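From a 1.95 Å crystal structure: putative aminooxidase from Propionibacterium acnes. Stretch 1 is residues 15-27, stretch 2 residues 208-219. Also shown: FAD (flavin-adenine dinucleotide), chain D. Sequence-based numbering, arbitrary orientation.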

# COMPACT_ATOMS: atom_id res chain seq x y z
N GLY A 15 12.28 -0.02 -1.23
CA GLY A 15 11.01 0.56 -1.66
C GLY A 15 10.88 1.90 -0.95
O GLY A 15 11.80 2.34 -0.29
N PRO A 16 9.72 2.57 -1.09
CA PRO A 16 9.50 3.84 -0.41
C PRO A 16 9.92 3.88 1.07
O PRO A 16 10.52 4.86 1.51
N ALA A 17 9.60 2.82 1.83
CA ALA A 17 9.88 2.78 3.27
C ALA A 17 11.38 2.75 3.57
O ALA A 17 11.84 3.45 4.46
N GLY A 18 12.13 1.94 2.82
CA GLY A 18 13.57 1.83 2.99
C GLY A 18 14.27 3.11 2.58
O GLY A 18 15.12 3.63 3.30
N LEU A 19 13.91 3.60 1.40
CA LEU A 19 14.49 4.81 0.87
C LEU A 19 14.21 6.02 1.78
O LEU A 19 15.07 6.87 1.95
N ALA A 20 13.02 6.06 2.35
CA ALA A 20 12.63 7.15 3.28
C ALA A 20 13.39 7.03 4.60
O ALA A 20 13.76 8.04 5.20
N ALA A 21 13.61 5.80 5.04
CA ALA A 21 14.35 5.55 6.26
C ALA A 21 15.76 6.11 6.09
O ALA A 21 16.29 6.80 6.97
N GLY A 22 16.34 5.83 4.92
CA GLY A 22 17.66 6.37 4.59
C GLY A 22 17.68 7.88 4.56
O GLY A 22 18.52 8.51 5.22
N MET A 23 16.76 8.47 3.79
CA MET A 23 16.61 9.94 3.72
C MET A 23 16.56 10.59 5.08
O MET A 23 17.27 11.57 5.33
N TYR A 24 15.71 10.09 5.96
CA TYR A 24 15.46 10.76 7.24
C TYR A 24 16.52 10.47 8.29
O TYR A 24 16.75 11.28 9.19
N LEU A 25 17.18 9.32 8.17
CA LEU A 25 18.34 9.04 9.00
C LEU A 25 19.47 10.00 8.62
O LEU A 25 20.05 10.67 9.48
N GLU A 26 19.75 10.08 7.31
CA GLU A 26 20.76 10.99 6.79
C GLU A 26 20.53 12.39 7.35
O GLU A 26 21.44 12.99 7.90
N GLN A 27 19.30 12.89 7.21
CA GLN A 27 18.93 14.25 7.62
C GLN A 27 19.03 14.52 9.13
O GLN A 27 19.24 15.66 9.55
N MET A 208 10.19 9.26 -8.70
CA MET A 208 10.63 10.08 -7.57
C MET A 208 11.41 9.30 -6.51
O MET A 208 12.22 9.88 -5.79
N PHE A 209 11.17 8.00 -6.42
CA PHE A 209 11.94 7.15 -5.53
C PHE A 209 13.26 6.73 -6.18
O PHE A 209 14.26 6.53 -5.50
N GLU A 210 13.28 6.61 -7.51
CA GLU A 210 14.54 6.47 -8.22
C GLU A 210 15.40 7.71 -7.95
O GLU A 210 16.56 7.59 -7.58
N HIS A 211 14.80 8.89 -8.06
CA HIS A 211 15.54 10.13 -7.83
C HIS A 211 15.92 10.34 -6.36
O HIS A 211 17.00 10.83 -6.06
N LEU A 212 15.03 9.97 -5.44
CA LEU A 212 15.36 10.02 -4.02
C LEU A 212 16.63 9.21 -3.72
O LEU A 212 17.52 9.68 -2.99
N ASN A 213 16.67 8.00 -4.25
CA ASN A 213 17.82 7.11 -4.15
C ASN A 213 19.08 7.82 -4.61
O ASN A 213 20.08 7.83 -3.90
N ALA A 214 19.01 8.44 -5.79
CA ALA A 214 20.12 9.23 -6.31
C ALA A 214 20.58 10.33 -5.35
O ALA A 214 21.76 10.55 -5.20
N THR A 215 19.65 11.00 -4.68
CA THR A 215 20.02 12.10 -3.77
C THR A 215 20.66 11.63 -2.45
O THR A 215 21.24 12.44 -1.72
N LEU A 216 20.51 10.35 -2.13
CA LEU A 216 21.06 9.77 -0.90
C LEU A 216 22.59 9.74 -0.92
O LEU A 216 23.20 9.48 -1.96
N GLU A 217 23.17 9.96 0.26
CA GLU A 217 24.60 9.80 0.52
C GLU A 217 25.02 8.36 0.18
O GLU A 217 26.07 8.15 -0.41
N HIS A 218 24.18 7.38 0.54
CA HIS A 218 24.41 5.98 0.18
C HIS A 218 23.18 5.38 -0.51
O HIS A 218 22.28 4.84 0.15
N PRO A 219 23.12 5.49 -1.84
CA PRO A 219 22.11 4.81 -2.63
C PRO A 219 22.03 3.30 -2.36
O PRO A 219 22.99 2.68 -1.86

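Helix 16-27 and the helix of stretch 2 run in roughly the same direction, their axes inclined at 34° and 10.0 Å apart at closest approach, and the contact between them is mostly apolar. Met208 opens stretch 2 without reaching across. Phe209, an m rotamer (chi1 -67°), points toward the first helix and lays one ring face against Pro16: Pro16 CG sits 3.9 Å from the ring centroid of Phe209, close to the ring normal, in a CH-pi contact. Leu19 (m, t) also points inward, its CD1 lying 3.7 Å from Phe209 CB.

Glu210 points away and His211 is out of reach, so the next contact comes one turn on. Leu212 (t, p) is directed toward stretch 1, where its CD2 lies 3.9 Å from Leu19 CB and its CD1 3.8 Å from Met23 SD. Met23 is extended, with all three chi angles t. Asn213 leaves sideways, yet its OD1 comes within 3.5 Å of Leu19 CD2, so Leu19 is bordered by Phe209, Leu212 and Asn213. Thr215 (p) turns its hydroxyl back on its own backbone, OG1 donating to Leu212 O at 2.6 Å.

Leu216 (m, t) starts sideways but its end comes nearer. Its CD2 approaches Met23 N at 3.7 Å and its CD1 Leu19 CD2 at 4.2 Å. Gly22, with no side chain, meets Leu216 through its backbone, Gly22 C lying 4.2 Å from Leu216 CD2.

The polar link follows at Glu217, whose backbone N donates to Glu26 OE1 (2.7 Å, 166°). Glu26, t at chi1 and chi2, reaches across to accept it, although this brings Glu26 OE1 within 4.3 Å of the like-charged Glu217 OE1. His218 and Pro219 add little. Near the N-terminus of the first helix, Ala17 N donates to FAD O1P (3.1 Å), engaging the cofactor's phosphate.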

# COMPACT_ATOMS: atom_id res chain seq x y z
CB PRO A 16 7.99 4.03 -0.56
CG PRO A 16 7.70 3.39 -1.92
CD PRO A 16 8.56 2.17 -1.91
CB ALA A 17 9.19 1.60 3.91
CB LEU A 19 13.98 5.07 -0.55
CG LEU A 19 14.37 4.03 -1.60
CD1 LEU A 19 13.61 4.29 -2.88
CD2 LEU A 19 15.90 4.02 -1.84
CB ALA A 20 11.13 7.12 3.53
CB ALA A 21 14.38 4.06 6.57
CB MET A 23 15.32 10.31 2.98
CG MET A 23 14.96 11.80 3.02
SD MET A 23 13.39 12.15 2.22
CE MET A 23 13.00 13.79 2.81
CB TYR A 24 14.04 10.48 7.75
CG TYR A 24 13.00 11.26 6.96
CD1 TYR A 24 12.87 12.64 7.11
CD2 TYR A 24 12.19 10.62 6.04
CE1 TYR A 24 11.93 13.36 6.35
CE2 TYR A 24 11.26 11.32 5.29
CZ TYR A 24 11.13 12.68 5.44
OH TYR A 24 10.19 13.33 4.67
CB LEU A 25 18.79 7.57 8.89
CG LEU A 25 17.98 6.61 9.77
CD1 LEU A 25 18.15 5.15 9.34
CD2 LEU A 25 18.37 6.78 11.24
CB GLU A 26 20.72 11.01 5.26
CG GLU A 26 21.91 11.71 4.63
CD GLU A 26 21.85 11.70 3.12
OE1 GLU A 26 21.88 10.60 2.54
OE2 GLU A 26 21.80 12.79 2.52
CB GLN A 27 17.54 14.61 7.10
CG GLN A 27 17.51 14.78 5.58
CD GLN A 27 16.13 15.10 5.03
OE1 GLN A 27 16.00 15.45 3.86
NE2 GLN A 27 15.10 15.00 5.86
CB MET A 208 9.43 10.82 -6.94
CG MET A 208 8.32 9.94 -6.37
SD MET A 208 6.77 10.86 -6.22
CE MET A 208 5.64 9.58 -5.64
CB PHE A 209 11.10 5.96 -5.10
CG PHE A 209 9.95 6.34 -4.24
CD1 PHE A 209 10.15 6.75 -2.91
CD2 PHE A 209 8.66 6.35 -4.74
CE1 PHE A 209 9.09 7.14 -2.09
CE2 PHE A 209 7.59 6.72 -3.94
CZ PHE A 209 7.80 7.11 -2.60
CB GLU A 210 14.31 6.25 -9.72
CG GLU A 210 13.71 4.89 -10.01
CD GLU A 210 13.31 4.70 -11.47
OE1 GLU A 210 12.84 5.64 -12.15
OE2 GLU A 210 13.43 3.56 -11.93
CB HIS A 211 14.75 11.32 -8.33
CG HIS A 211 14.36 11.22 -9.77
ND1 HIS A 211 13.27 11.87 -10.28
CD2 HIS A 211 14.90 10.51 -10.79
CE1 HIS A 211 13.16 11.60 -11.57
NE2 HIS A 211 14.14 10.77 -11.90
CB LEU A 212 14.20 9.50 -3.16
CG LEU A 212 14.45 9.41 -1.64
CD1 LEU A 212 14.85 10.78 -1.03
CD2 LEU A 212 13.24 8.83 -0.95
CB ASN A 213 17.58 5.85 -5.01
CG ASN A 213 18.63 4.76 -4.80
OD1 ASN A 213 18.89 4.36 -3.67
ND2 ASN A 213 19.21 4.25 -5.90
CB ALA A 214 19.75 9.82 -7.67
CB THR A 215 18.81 12.99 -3.42
OG1 THR A 215 17.91 12.24 -2.59
CG2 THR A 215 18.09 13.46 -4.67
CB LEU A 216 20.57 8.33 -0.69
CG LEU A 216 19.06 8.14 -0.51
CD1 LEU A 216 18.74 6.68 -0.23
CD2 LEU A 216 18.54 9.07 0.61
CB GLU A 217 24.89 10.13 2.00
CG GLU A 217 26.36 10.30 2.38
CD GLU A 217 26.55 10.60 3.88
OE1 GLU A 217 25.67 11.24 4.49
OE2 GLU A 217 27.59 10.20 4.45
CB HIS A 218 24.78 5.15 1.42
CG HIS A 218 25.87 5.74 2.24
ND1 HIS A 218 27.21 5.53 1.97
CD2 HIS A 218 25.83 6.54 3.34
CE1 HIS A 218 27.94 6.18 2.86
NE2 HIS A 218 27.13 6.80 3.70
CB PRO A 219 22.56 5.10 -4.07
CG PRO A 219 23.28 6.39 -3.97
CD PRO A 219 24.02 6.30 -2.69
PA FAD D . 7.41 -2.24 -1.09
O1A FAD D . 6.93 -1.13 -1.97
O2A FAD D . 6.81 -3.61 -1.33
O5B FAD D . 8.99 -2.40 -1.30
C5B FAD D . 9.66 -3.36 -0.52
C4B FAD D . 11.08 -3.54 -1.01
O4B FAD D . 11.73 -4.48 -0.18
C3B FAD D . 11.13 -4.04 -2.45
O3B FAD D . 11.95 -3.19 -3.23
C2B FAD D . 11.66 -5.44 -2.32
O2B FAD D . 12.35 -5.89 -3.49
C1B FAD D . 12.47 -5.35 -1.01
N9A FAD D . 12.64 -6.69 -0.42
C8A FAD D . 11.66 -7.61 -0.12
N7A FAD D . 12.25 -8.72 0.39
C5A FAD D . 13.60 -8.52 0.42
C6A FAD D . 14.68 -9.32 0.82
N6A FAD D . 14.45 -10.39 1.65
N1A FAD D . 15.97 -8.79 0.75
C2A FAD D . 16.20 -7.53 0.23
N3A FAD D . 15.12 -6.75 -0.17
C4A FAD D . 13.85 -7.24 -0.10
N1 FAD D . 0.10 3.49 -2.64
C2 FAD D . -0.43 4.76 -2.52
O2 FAD D . 0.01 5.53 -1.67
N3 FAD D . -1.48 5.14 -3.34
C4 FAD D . -1.97 4.27 -4.29
O4 FAD D . -2.90 4.65 -5.02
C4X FAD D . -1.42 2.99 -4.42
N5 FAD D . -1.90 2.08 -5.35
C5X FAD D . -1.26 0.88 -5.59
C6 FAD D . -1.68 0.05 -6.63
C7 FAD D . -1.00 -1.14 -6.89
C7M FAD D . -1.47 -2.00 -8.02
C8 FAD D . 0.09 -1.50 -6.10
C8M FAD D . 0.86 -2.77 -6.33
C9 FAD D . 0.50 -0.66 -5.06
C9A FAD D . -0.17 0.53 -4.79
N10 FAD D . 0.21 1.38 -3.73
C10 FAD D . -0.36 2.62 -3.59
C1' FAD D . 0.97 0.85 -2.56
C2' FAD D . 2.42 1.30 -2.57
O2' FAD D . 3.04 1.11 -3.83
C3' FAD D . 3.15 0.53 -1.48
O3' FAD D . 2.41 0.63 -0.25
C4' FAD D . 4.57 1.03 -1.31
O4' FAD D . 5.38 0.68 -2.42
C5' FAD D . 5.13 0.46 -0.01
O5' FAD D . 6.51 0.64 0.04
P FAD D . 7.42 -0.31 0.98
O1P FAD D . 8.89 0.03 0.82
O2P FAD D . 6.95 -0.16 2.38
O3P FAD D . 7.20 -1.81 0.44